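Local coordinates for PATF (Prochloron didemni, PDB 4BG2), which probably belongs to the cyanobactin prenyltransferases, enzymes that modify ribosomally made peptide natural products, here in connection with patellamides, at residues P30-P35 with L180-R185; D88-D91 with R97-R100. All blocks are in the same frame, centred on the assembly; numbering follows the deposited sequence.

Contact 1 (P30-P35 with L180-R185)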
loop_
_atom_site.group_PDB
_atom_site.type_symbol
_atom_site.label_atom_id
_atom_site.label_comp_id
_atom_site.label_asym_id
_atom_site.label_seq_id
_atom_site.Cartn_x
_atom_site.Cartn_y
_atom_site.Cartn_z
ATOM N N PRO A 30 -6.176 5.920 -19.160
ATOM C CA PRO A 30 -5.317 4.733 -19.241
ATOM C C PRO A 30 -3.898 5.078 -19.697
ATOM O O PRO A 30 -3.405 4.548 -20.677
ATOM C CB PRO A 30 -6.048 3.850 -20.263
ATOM C CG PRO A 30 -6.753 4.817 -21.150
ATOM C CD PRO A 30 -7.135 5.984 -20.278
ATOM N N THR A 31 -3.262 5.981 -18.968
ATOM C CA THR A 31 -1.920 6.449 -19.250
ATOM C C THR A 31 -0.892 5.401 -18.803
ATOM O O THR A 31 -1.116 4.670 -17.839
ATOM C CB THR A 31 -1.689 7.765 -18.470
ATOM O OG1 THR A 31 -2.728 8.693 -18.818
ATOM C CG2 THR A 31 -0.338 8.388 -18.765
ATOM N N PHE A 32 0.220 5.333 -19.522
ATOM C CA PHE A 32 1.386 4.583 -19.097
ATOM C C PHE A 32 1.614 4.819 -17.609
ATOM O O PHE A 32 1.592 5.971 -17.173
ATOM C CB PHE A 32 2.622 5.059 -19.867
ATOM C CG PHE A 32 3.843 4.266 -19.573
ATOM C CD1 PHE A 32 4.683 4.605 -18.522
ATOM C CD2 PHE A 32 4.132 3.149 -20.329
ATOM C CE1 PHE A 32 5.802 3.830 -18.227
ATOM C CE2 PHE A 32 5.249 2.380 -20.052
ATOM C CZ PHE A 32 6.087 2.718 -19.003
ATOM N N PRO A 33 1.862 3.750 -16.825
ATOM C CA PRO A 33 2.041 2.343 -17.149
ATOM C C PRO A 33 0.819 1.450 -16.883
ATOM O O PRO A 33 0.960 0.224 -16.735
ATOM C CB PRO A 33 3.154 1.944 -16.198
ATOM C CG PRO A 33 2.793 2.705 -14.955
ATOM C CD PRO A 33 2.131 3.982 -15.396
ATOM N N LEU A 34 -0.370 2.028 -16.900
ATOM C CA LEU A 34 -1.569 1.272 -16.553
ATOM C C LEU A 34 -1.896 0.091 -17.468
ATOM O O LEU A 34 -2.150 -1.003 -16.970
ATOM C CB LEU A 34 -2.752 2.216 -16.417
ATOM C CG LEU A 34 -4.021 1.733 -15.722
ATOM C CD1 LEU A 34 -3.756 0.713 -14.616
ATOM C CD2 LEU A 34 -4.743 2.961 -15.154
ATOM N N PRO A 35 -1.878 0.277 -18.795
ATOM C CA PRO A 35 -2.026 -0.926 -19.640
ATOM C C PRO A 35 -1.040 -2.049 -19.346
ATOM O O PRO A 35 -1.441 -3.211 -19.259
ATOM C CB PRO A 35 -1.826 -0.387 -21.066
ATOM C CG PRO A 35 -2.242 1.039 -20.988
ATOM C CD PRO A 35 -1.847 1.514 -19.605
ATOM N N LEU A 180 9.144 3.683 -6.411
ATOM C CA LEU A 180 10.103 4.009 -7.453
ATOM C C LEU A 180 9.498 4.934 -8.471
ATOM O O LEU A 180 8.761 4.499 -9.347
ATOM C CB LEU A 180 10.588 2.728 -8.137
ATOM C CG LEU A 180 11.353 1.732 -7.247
ATOM C CD1 LEU A 180 10.435 1.038 -6.262
ATOM C CD2 LEU A 180 12.029 0.679 -8.103
ATOM N N PHE A 181 9.822 6.215 -8.358
ATOM C CA PHE A 181 9.285 7.213 -9.246
ATOM C C PHE A 181 10.017 7.202 -10.586
ATOM O O PHE A 181 11.214 6.873 -10.670
ATOM C CB PHE A 181 9.359 8.587 -8.613
ATOM C CG PHE A 181 8.488 8.754 -7.399
ATOM C CD1 PHE A 181 7.153 9.114 -7.530
ATOM C CD2 PHE A 181 9.010 8.605 -6.119
ATOM C CE1 PHE A 181 6.357 9.323 -6.418
ATOM C CE2 PHE A 181 8.217 8.813 -4.999
ATOM C CZ PHE A 181 6.881 9.165 -5.151
ATOM N N PHE A 182 9.304 7.628 -11.621
ATOM C CA PHE A 182 9.813 7.544 -12.987
ATOM C C PHE A 182 10.796 8.660 -13.348
ATOM O O PHE A 182 11.371 8.634 -14.414
ATOM C CB PHE A 182 8.664 7.512 -13.988
ATOM C CG PHE A 182 7.756 6.333 -13.838
ATOM C CD1 PHE A 182 8.112 5.248 -13.063
ATOM C CD2 PHE A 182 6.559 6.296 -14.499
ATOM C CE1 PHE A 182 7.277 4.162 -12.920
ATOM C CE2 PHE A 182 5.727 5.204 -14.393
ATOM C CZ PHE A 182 6.081 4.133 -13.594
ATOM N N ASP A 183 11.024 9.603 -12.439
ATOM C CA ASP A 183 12.108 10.571 -12.588
ATOM C C ASP A 183 13.396 10.161 -11.876
ATOM O O ASP A 183 14.337 10.953 -11.799
ATOM C CB ASP A 183 11.672 11.936 -12.056
ATOM C CG ASP A 183 11.368 11.924 -10.584
ATOM O OD1 ASP A 183 11.380 10.834 -9.942
ATOM O OD2 ASP A 183 11.075 13.021 -10.049
ATOM N N GLY A 184 13.451 8.952 -11.336
ATOM C CA GLY A 184 14.669 8.466 -10.693
ATOM C C GLY A 184 14.661 8.586 -9.165
ATOM O O GLY A 184 15.533 8.049 -8.515
ATOM N N ARG A 185 13.661 9.240 -8.579
ATOM C CA ARG A 185 13.526 9.242 -7.114
ATOM C C ARG A 185 12.987 7.917 -6.608
ATOM O O ARG A 185 12.123 7.302 -7.223
ATOM C CB ARG A 185 12.583 10.321 -6.654
ATOM C CG ARG A 185 13.175 11.707 -6.663
ATOM C CD ARG A 185 12.125 12.696 -6.172
ATOM N NE ARG A 185 11.016 12.737 -7.113
ATOM C CZ ARG A 185 9.739 12.509 -6.823
ATOM N NH1 ARG A 185 9.337 12.258 -5.587
ATOM N NH2 ARG A 185 8.853 12.549 -7.803
#
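P33 and F182 mark the closest backbone approach, with their CA atoms still 10.2 Å apart, so the gap between the loop leading into helix 34-42 and the turn after strand 173-181 is bridged by side chains. The ring of F182 receives both side chains of the other segment. With CG of F182 anti to the carbonyl carbon (chi1 -62°), the F182 ring meets P33 with its edge: P33 CG lies 3.8 Å from F182 CZ, close to the aromatic plane, and P33 CD sits 3.9 Å from F182 CE2. F32 adds a looser aromatic touch, F32 CE1 coming within 4.1 Å of F182 CE2 with the two rings turned obliquely. The peptide bond between F32 and P33 is cis, and P33 CB lies over one face of the F32 ring, toward its rim; both side chains meet F182. P33 occupies the N-cap position of the helix. F182 belongs to the hairpin joining strands 173-181 and 186-194, neighbours in a closed antiparallel barrel of ten strands, the β core expected of a prenyltransferase barrel wrapped by helices. Its connection is a type I turn from F181 to G184, with G184 at a positive phi (99°). D183 stiffens this turn on the side remote from the proline: its OD1 accepts R185 N from above the carboxylate plane in an Asx turn, while R185 NE reaches the syn lone pair of D183 OD2 at 3.0 Å, and the guanidinium lies over the rim of the F181 ring. I90 of helix 79-91 packs on both P33 and F182, and F32 also touches Q93 and L129.

Contact 2 (D88-D91 with R97-R100)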
loop_
_atom_site.group_PDB
_atom_site.type_symbol
_atom_site.label_atom_id
_atom_site.label_comp_id
_atom_site.label_asym_id
_atom_site.label_seq_id
_atom_site.Cartn_x
_atom_site.Cartn_y
_atom_site.Cartn_z
ATOM N N ASP A 88 11.294 -4.200 -15.477
ATOM C CA ASP A 88 11.943 -4.315 -16.799
ATOM C C ASP A 88 11.087 -3.689 -17.886
ATOM O O ASP A 88 11.577 -2.915 -18.689
ATOM C CB ASP A 88 12.241 -5.776 -17.160
ATOM C CG ASP A 88 13.414 -6.356 -16.377
ATOM O OD1 ASP A 88 14.162 -5.595 -15.722
ATOM O OD2 ASP A 88 13.581 -7.601 -16.395
ATOM N N LYS A 89 9.796 -3.984 -17.894
ATOM C CA LYS A 89 8.914 -3.354 -18.875
ATOM C C LYS A 89 8.860 -1.815 -18.727
ATOM O O LYS A 89 8.923 -1.080 -19.708
ATOM C CB LYS A 89 7.519 -3.986 -18.826
ATOM C CG LYS A 89 7.575 -5.481 -19.121
ATOM C CD LYS A 89 6.407 -6.041 -19.915
ATOM C CE LYS A 89 6.900 -7.138 -20.849
ATOM N NZ LYS A 89 5.808 -7.507 -21.785
ATOM N N ILE A 90 8.840 -1.320 -17.508
ATOM C CA ILE A 90 8.725 0.121 -17.290
ATOM C C ILE A 90 10.020 0.860 -17.631
ATOM O O ILE A 90 9.992 1.940 -18.214
ATOM C CB ILE A 90 8.239 0.400 -15.857
ATOM C CG1 ILE A 90 6.770 -0.032 -15.759
ATOM C CG2 ILE A 90 8.394 1.870 -15.485
ATOM C CD1 ILE A 90 6.261 -0.198 -14.355
ATOM N N ASP A 91 11.148 0.284 -17.253
ATOM C CA ASP A 91 12.436 0.940 -17.452
ATOM C C ASP A 91 12.699 1.163 -18.935
ATOM O O ASP A 91 13.183 2.232 -19.326
ATOM C CB ASP A 91 13.568 0.126 -16.826
ATOM C CG ASP A 91 14.437 0.954 -15.897
ATOM O OD1 ASP A 91 14.710 2.142 -16.194
ATOM O OD2 ASP A 91 14.876 0.401 -14.866
ATOM N N ARG A 97 12.923 6.743 -15.834
ATOM C CA ARG A 97 14.141 6.384 -15.172
ATOM C C ARG A 97 13.746 5.836 -13.803
ATOM O O ARG A 97 12.928 6.442 -13.085
ATOM C CB ARG A 97 15.026 7.609 -15.057
ATOM C CG ARG A 97 16.357 7.333 -14.411
ATOM C CD ARG A 97 17.328 8.443 -14.744
ATOM N NE ARG A 97 18.557 8.342 -13.976
ATOM C CZ ARG A 97 19.666 9.000 -14.287
ATOM N NH1 ARG A 97 19.702 9.795 -15.352
ATOM N NH2 ARG A 97 20.744 8.858 -13.530
ATOM N N ILE A 98 14.280 4.661 -13.481
ATOM C CA ILE A 98 13.923 3.969 -12.271
ATOM C C ILE A 98 15.186 3.660 -11.475
ATOM O O ILE A 98 16.065 2.970 -11.962
ATOM C CB ILE A 98 13.203 2.636 -12.605
ATOM C CG1 ILE A 98 11.856 2.881 -13.271
ATOM C CG2 ILE A 98 12.991 1.804 -11.358
ATOM C CD1 ILE A 98 10.835 3.544 -12.384
ATOM N N ASN A 99 15.244 4.133 -10.237
ATOM C CA ASN A 99 16.304 3.738 -9.329
ATOM C C ASN A 99 15.834 2.575 -8.497
ATOM O O ASN A 99 15.085 2.754 -7.510
ATOM C CB ASN A 99 16.744 4.892 -8.431
ATOM C CG ASN A 99 17.966 4.548 -7.594
ATOM O OD1 ASN A 99 18.343 3.388 -7.451
ATOM N ND2 ASN A 99 18.584 5.561 -7.042
ATOM N N ARG A 100 16.279 1.380 -8.880
ATOM C CA ARG A 100 15.860 0.171 -8.194
ATOM C C ARG A 100 16.886 -0.356 -7.180
ATOM O O ARG A 100 16.726 -1.440 -6.676
ATOM C CB ARG A 100 15.465 -0.923 -9.205
ATOM C CG ARG A 100 16.490 -1.332 -10.258
ATOM C CD ARG A 100 16.000 -2.563 -11.003
ATOM N NE ARG A 100 15.450 -2.205 -12.296
ATOM C CZ ARG A 100 14.921 -3.050 -13.183
ATOM N NH1 ARG A 100 14.821 -4.353 -12.950
ATOM N NH2 ARG A 100 14.468 -2.557 -14.330
#
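R100 turns toward D88 and D91 through a chi1 of 56°, which sets CG between the backbone N and the carbonyl carbon, and a bend at chi3 (101°) then swings the guanidinium across to the two helix acidic groups. Its NH2 gives D91 OD2 a nearly straight bond of 3.0 Å on the anti lone pair, the D91 carboxylate and the guanidinium lying nearly in one plane. NH1 of R100 binds D88 OD1 at 3.1 Å from the syn side, well out of that carboxylate's plane, and R100 NH2 adds a weak second bond to the same oxygen. One cation thus joins two carboxylates a helical turn apart, which probably offsets their mutual repulsion. Replacing R100 with an alanine would probably leave D88 and D91 without this shared positive partner, free to turn and to repel each other. Beside the charged groups, D91 OD2 also comes within 3.6 Å of I98 CB, and I90 CG2 approaches I98 CG1 at 4.2 Å. The salt-bridge network closes the loop between helices 79-91 and 101-110, R100 being the N-cap of the second, while I98 and R100 both lie against L180 of strand 173-181.

Contact 1 is the buried one, apolar between its segments, whereas contact 2 lies at the surface and is carried mainly by charge, with a small isoleucine pair on its inner side. Along the chain 88-91 and 97-100 are nested within the loop that contact 1 closes, and the centres of the two contacts are about 9 Å apart. They meet through residues 180-185: F182 O probably accepts a hydrogen bond from R97 N at 2.8 Å, and F182 CD1 packs closely against I98 CD1 at 3.3 Å. The turn at 180-185 thus touches both the loop before helix 34-42 and the loop after helix 79-91, and I90 of that helix takes part in contact 2 while packing on P33 and F182 of contact 1.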